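Long-range contacts in chitosanase (Gynuella sunshinyii YC6258, PDB 6LWU), which probably hydrolyses the glycosidic bonds of chitosan as a glycoside hydrolase of family 46, and here holds glucosamine units: residues P157-R162 against K186-V191; W180-L185 against S213-L218. The protein carries 1 engineered substitution. All blocks are in the same frame, centred on the assembly; numbering follows the deposited sequence.

Interaction 1: residues P157-R162 against K186-V191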
# COMPACT_ATOMS: atom_id res chain seq x y z
N PRO A 157 5.81 -8.09 -7.80
CA PRO A 157 6.13 -9.33 -8.54
C PRO A 157 7.61 -9.64 -8.57
O PRO A 157 8.00 -10.81 -8.49
CB PRO A 157 5.57 -9.06 -9.95
CG PRO A 157 4.53 -8.01 -9.77
CD PRO A 157 5.00 -7.16 -8.61
N ALA A 158 8.46 -8.61 -8.68
CA ALA A 158 9.89 -8.87 -8.77
C ALA A 158 10.45 -9.32 -7.43
O ALA A 158 11.28 -10.23 -7.38
CB ALA A 158 10.62 -7.62 -9.28
N MET A 159 9.98 -8.72 -6.34
CA MET A 159 10.44 -9.13 -5.02
C MET A 159 10.01 -10.57 -4.72
O MET A 159 10.82 -11.37 -4.23
CB MET A 159 9.90 -8.18 -3.97
CG MET A 159 10.49 -6.79 -4.04
SD MET A 159 9.50 -5.74 -2.98
CE MET A 159 10.75 -5.13 -1.99
N ILE A 160 8.75 -10.90 -5.00
CA ILE A 160 8.28 -12.28 -4.86
C ILE A 160 9.16 -13.23 -5.66
O ILE A 160 9.55 -14.30 -5.16
CB ILE A 160 6.80 -12.39 -5.31
CG1 ILE A 160 5.85 -11.84 -4.24
CG2 ILE A 160 6.44 -13.84 -5.68
CD1 ILE A 160 4.42 -11.69 -4.74
N ALA A 161 9.50 -12.85 -6.90
CA ALA A 161 10.34 -13.73 -7.72
C ALA A 161 11.72 -13.88 -7.11
O ALA A 161 12.30 -14.97 -7.16
CB ALA A 161 10.42 -13.19 -9.15
N ARG A 162 12.27 -12.81 -6.53
CA ARG A 162 13.59 -12.89 -5.92
C ARG A 162 13.56 -13.63 -4.59
O ARG A 162 14.53 -14.30 -4.23
CB ARG A 162 14.19 -11.49 -5.72
CG ARG A 162 14.54 -10.78 -7.03
CD ARG A 162 15.69 -9.74 -6.89
NE ARG A 162 15.37 -8.63 -5.98
CZ ARG A 162 14.55 -7.62 -6.27
NH1 ARG A 162 13.92 -7.56 -7.44
NH2 ARG A 162 14.33 -6.67 -5.37
N LYS A 186 13.24 -9.38 4.30
CA LYS A 186 14.59 -8.84 4.21
C LYS A 186 14.88 -8.29 2.82
O LYS A 186 15.55 -7.25 2.70
CB LYS A 186 15.60 -9.93 4.59
CG LYS A 186 15.99 -9.88 6.04
CD LYS A 186 16.21 -11.25 6.62
CE LYS A 186 17.12 -12.09 5.75
NZ LYS A 186 18.12 -12.75 6.64
N ILE A 187 14.42 -8.97 1.77
CA ILE A 187 14.57 -8.44 0.42
C ILE A 187 13.81 -7.12 0.30
O ILE A 187 14.29 -6.16 -0.32
CB ILE A 187 14.12 -9.48 -0.62
CG1 ILE A 187 15.27 -10.43 -0.95
CG2 ILE A 187 13.62 -8.79 -1.90
CD1 ILE A 187 14.87 -11.62 -1.81
N ARG A 188 12.62 -7.05 0.91
CA ARG A 188 11.83 -5.82 0.87
C ARG A 188 12.58 -4.67 1.53
O ARG A 188 12.68 -3.57 0.97
CB ARG A 188 10.45 -6.01 1.51
CG ARG A 188 9.47 -4.87 1.18
CD ARG A 188 8.11 -5.01 1.87
NE ARG A 188 7.32 -3.77 1.80
CZ ARG A 188 6.29 -3.49 2.59
NH1 ARG A 188 5.89 -4.34 3.53
NH2 ARG A 188 5.65 -2.35 2.46
N LYS A 189 13.14 -4.91 2.72
CA LYS A 189 13.87 -3.84 3.38
C LYS A 189 15.05 -3.37 2.54
O LYS A 189 15.33 -2.16 2.49
CB LYS A 189 14.32 -4.29 4.77
CG LYS A 189 14.59 -3.14 5.73
CD LYS A 189 15.18 -3.63 7.04
CE LYS A 189 15.56 -2.48 7.97
NZ LYS A 189 15.95 -2.98 9.32
N GLN A 190 15.72 -4.28 1.82
CA GLN A 190 16.85 -3.87 0.99
C GLN A 190 16.39 -3.01 -0.19
O GLN A 190 17.11 -2.10 -0.62
CB GLN A 190 17.62 -5.09 0.50
CG GLN A 190 18.47 -5.75 1.57
CD GLN A 190 18.79 -7.21 1.27
OE1 GLN A 190 18.81 -7.62 0.11
NE2 GLN A 190 19.06 -7.99 2.32
N VAL A 191 15.19 -3.29 -0.71
CA VAL A 191 14.65 -2.49 -1.80
C VAL A 191 14.22 -1.12 -1.30
O VAL A 191 14.46 -0.10 -1.96
CB VAL A 191 13.48 -3.23 -2.48
CG1 VAL A 191 12.69 -2.30 -3.39
CG2 VAL A 191 14.00 -4.44 -3.25

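Interaction 2: residues W180-L185 against S213-L218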
# COMPACT_ATOMS: atom_id res chain seq x y z
N TRP A 180 10.21 -18.51 3.69
CA TRP A 180 9.89 -17.67 2.54
C TRP A 180 9.58 -16.25 2.99
O TRP A 180 10.01 -15.28 2.36
CB TRP A 180 8.72 -18.27 1.74
CG TRP A 180 8.50 -17.59 0.41
CD1 TRP A 180 8.88 -18.07 -0.82
CD2 TRP A 180 7.88 -16.33 0.17
NE1 TRP A 180 8.52 -17.17 -1.80
CE2 TRP A 180 7.91 -16.09 -1.22
CE3 TRP A 180 7.28 -15.38 1.01
CZ2 TRP A 180 7.39 -14.93 -1.79
CZ3 TRP A 180 6.77 -14.23 0.44
CH2 TRP A 180 6.82 -14.01 -0.94
N LEU A 181 8.86 -16.12 4.10
CA LEU A 181 8.42 -14.81 4.56
C LEU A 181 9.58 -13.99 5.10
O LEU A 181 9.69 -12.79 4.81
CB LEU A 181 7.33 -14.98 5.63
CG LEU A 181 6.77 -13.68 6.21
CD1 LEU A 181 6.25 -12.82 5.08
CD2 LEU A 181 5.68 -13.97 7.21
N LYS A 182 10.45 -14.61 5.91
CA LYS A 182 11.65 -13.91 6.38
C LYS A 182 12.46 -13.37 5.21
O LYS A 182 12.81 -12.19 5.17
CB LYS A 182 12.52 -14.85 7.24
CG LYS A 182 13.17 -14.18 8.46
CD LYS A 182 14.55 -14.76 8.81
CE LYS A 182 15.18 -14.04 10.02
NZ LYS A 182 16.53 -14.56 10.44
N THR A 183 12.73 -14.23 4.22
CA THR A 183 13.50 -13.80 3.05
C THR A 183 12.83 -12.62 2.36
O THR A 183 13.48 -11.62 2.03
CB THR A 183 13.67 -14.98 2.10
OG1 THR A 183 14.27 -16.08 2.80
CG2 THR A 183 14.56 -14.62 0.93
N PHE A 184 11.51 -12.71 2.14
CA PHE A 184 10.78 -11.63 1.49
C PHE A 184 10.87 -10.34 2.30
O PHE A 184 11.06 -9.26 1.73
CB PHE A 184 9.31 -12.02 1.30
CG PHE A 184 8.44 -10.89 0.79
CD1 PHE A 184 8.37 -10.61 -0.58
CD2 PHE A 184 7.71 -10.10 1.67
CE1 PHE A 184 7.57 -9.56 -1.06
CE2 PHE A 184 6.92 -9.05 1.20
CZ PHE A 184 6.85 -8.78 -0.17
N LEU A 185 10.73 -10.43 3.62
CA LEU A 185 10.80 -9.24 4.46
C LEU A 185 12.17 -8.57 4.34
O LEU A 185 12.26 -7.34 4.29
CB LEU A 185 10.50 -9.59 5.91
CG LEU A 185 9.04 -9.66 6.35
CD1 LEU A 185 8.17 -10.20 5.22
CD2 LEU A 185 8.88 -10.51 7.62
N SER A 213 8.38 -3.90 11.90
CA SER A 213 7.17 -4.27 12.65
C SER A 213 6.59 -5.59 12.15
O SER A 213 6.17 -6.43 12.95
CB SER A 213 6.12 -3.17 12.54
OG SER A 213 6.42 -2.08 13.39
N LEU A 214 6.56 -5.79 10.83
CA LEU A 214 6.17 -7.08 10.29
C LEU A 214 7.16 -8.17 10.69
O LEU A 214 6.76 -9.28 11.03
CB LEU A 214 6.06 -6.99 8.76
CG LEU A 214 4.99 -6.07 8.15
CD1 LEU A 214 5.23 -5.85 6.66
CD2 LEU A 214 3.60 -6.64 8.38
N MET A 215 8.46 -7.87 10.63
CA MET A 215 9.47 -8.84 11.05
C MET A 215 9.31 -9.21 12.52
O MET A 215 9.53 -10.36 12.91
CB MET A 215 10.88 -8.27 10.78
CG MET A 215 12.06 -9.22 11.07
SD MET A 215 12.16 -10.69 10.02
CE MET A 215 12.86 -10.08 8.50
N LYS A 216 8.95 -8.24 13.34
CA LYS A 216 8.77 -8.41 14.79
C LYS A 216 7.63 -9.37 15.09
O LYS A 216 7.75 -10.15 16.01
CB LYS A 216 8.58 -7.04 15.42
CG LYS A 216 8.17 -7.04 16.87
CD LYS A 216 7.02 -6.13 17.18
CE LYS A 216 7.32 -5.12 18.26
NZ LYS A 216 6.14 -4.25 18.53
N LEU A 217 6.55 -9.27 14.33
CA LEU A 217 5.42 -10.19 14.47
C LEU A 217 5.81 -11.60 14.05
O LEU A 217 5.32 -12.59 14.63
CB LEU A 217 4.22 -9.71 13.64
CG LEU A 217 3.61 -8.34 13.90
CD1 LEU A 217 2.48 -8.13 12.93
CD2 LEU A 217 3.11 -8.19 15.33
N LEU A 218 6.65 -11.72 13.03
CA LEU A 218 7.12 -13.04 12.60
C LEU A 218 7.93 -13.69 13.70
O LEU A 218 7.66 -14.83 14.10
CB LEU A 218 7.93 -12.94 11.31
CG LEU A 218 8.60 -14.23 10.83
CD1 LEU A 218 7.61 -15.38 10.74
CD2 LEU A 218 9.33 -14.02 9.49

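Interaction 1: residues P157-R162 against K186-V191
Met159 pushes its methyl end against the side chain of Val191, end against end, with Met159 CE 3.4 Å from Val191 CB. The end of Met159 lies between Val191 and the base of Arg188, although the exact place of the methyl is doubtful. An unbranched, flexible methionine suits this position because it can span the space between segment axes that come no closer than 10.1 Å. On the neighbouring turn Arg162 meets Ile187 and Val191. Its chain bends at chi3 (-62°), turning the guanidinium so that its NH2 edge faces Val191, and Val191 CG2 lies in the plane of that group, 3.1 Å from Arg162 NH2. Arginine is long enough to lay its aliphatic part beside Ile187 and still give a hydrogen bond from NH1 to Gly153 O. Beta-branched Ile187 and Val191 offer short apolar faces close to their helix; Ile187 CD1 is 3.6 Å from Arg162 O and also rests against Arg162 CB. No hydrogen bond joins the two segments; their contact is van der Waals packing of apolar and aliphatic groups. Arg188 contributes its aliphatic base, while its extended chain carries the guanidinium away to a salt bridge with Asp142 and a hydrogen bond with His147, about 8 Å from a bound glucosamine unit. Segments 157-162 and 186-191 cross at 133° between their N-to-C directions, on helices 156-166 and 177-193 of the alpha-helical part of this family 46 enzyme. Helix 134-147 packs against both, touching Met159 and Val191 through His147, while Arg188 also reaches across to helix 209-219.

Interaction 2: residues W180-L185 against S213-L218
Segments 180-185 and 213-218, on helices 177-193 and 209-219, pass each other nearly antiparallel, at 160°, with axes 10.5 Å apart at their closest and Leu185 and Met215 holding the nearest CA atoms, 6.7 Å apart. Leu185 is the residue that both Met215 and Leu218 meet. The CG of Met215 stands anti to the backbone N (chi1 -176°), and bends at chi2 and chi3 then curl the thioether back toward the partner helix, so that Met215 CE lies 3.5 Å from Leu185 CB. That methyl also nears the carbonyl of Lys182, and Met215 SD is 4.0 Å from Lys182 CG. Replacing Met215 with an alanine would probably open a gap beside Leu185 CB and leave the aliphatic part of Lys182 without one of its apolar neighbours. Leu218 works through a single branch. Leu218 CD2 sits 4.0 Å from Leu185 CD2 and 4.2 Å from Leu181 CG, and Leu218 CD2 also rests on the backbone, 3.8 Å from Lys182 N. Leu181 and Leu218 run past one another in antiparallel sense, whereas Lys182 lies nearly perpendicular to Leu218. Leucines suit the buried positions because their forked ends can interlock; lysine suits the margin, its methylenes lying over Met215 and Leu218 while its amino end leads away. This is helix-helix packing within the alpha-helical part of the enzyme, and helix 134-147 covers another side of the pair, with Leu135 against Leu218 and Thr136 against Leu181. With no hydrogen bond or salt bridge between the segments, the direct attraction is likely to come mainly from dispersion and from burying 284 Å² of largely apolar surface, which depends on close fit more than on precise bond directions.

How the interactions relate
Following the chain from the N terminus, residues 157-162 come first, on helix 156-166; then 180-185 and 186-191 follow one another on helix 177-193, and 213-218 lie on helix 209-219. Interaction 1 closes a loop of 23 intervening residues and interaction 2 one of 27. The two cross rather than nest, because 180-185 falls inside the first loop and 186-191 inside the second. Helix 177-193 is thus the shared middle member, tying 156-166 to 209-219. The contacts touch directly, their centres 12 Å apart: Met159 packs on Phe184, and Arg188 on Leu214, joining both into one continuous helical region of the family 46 domain.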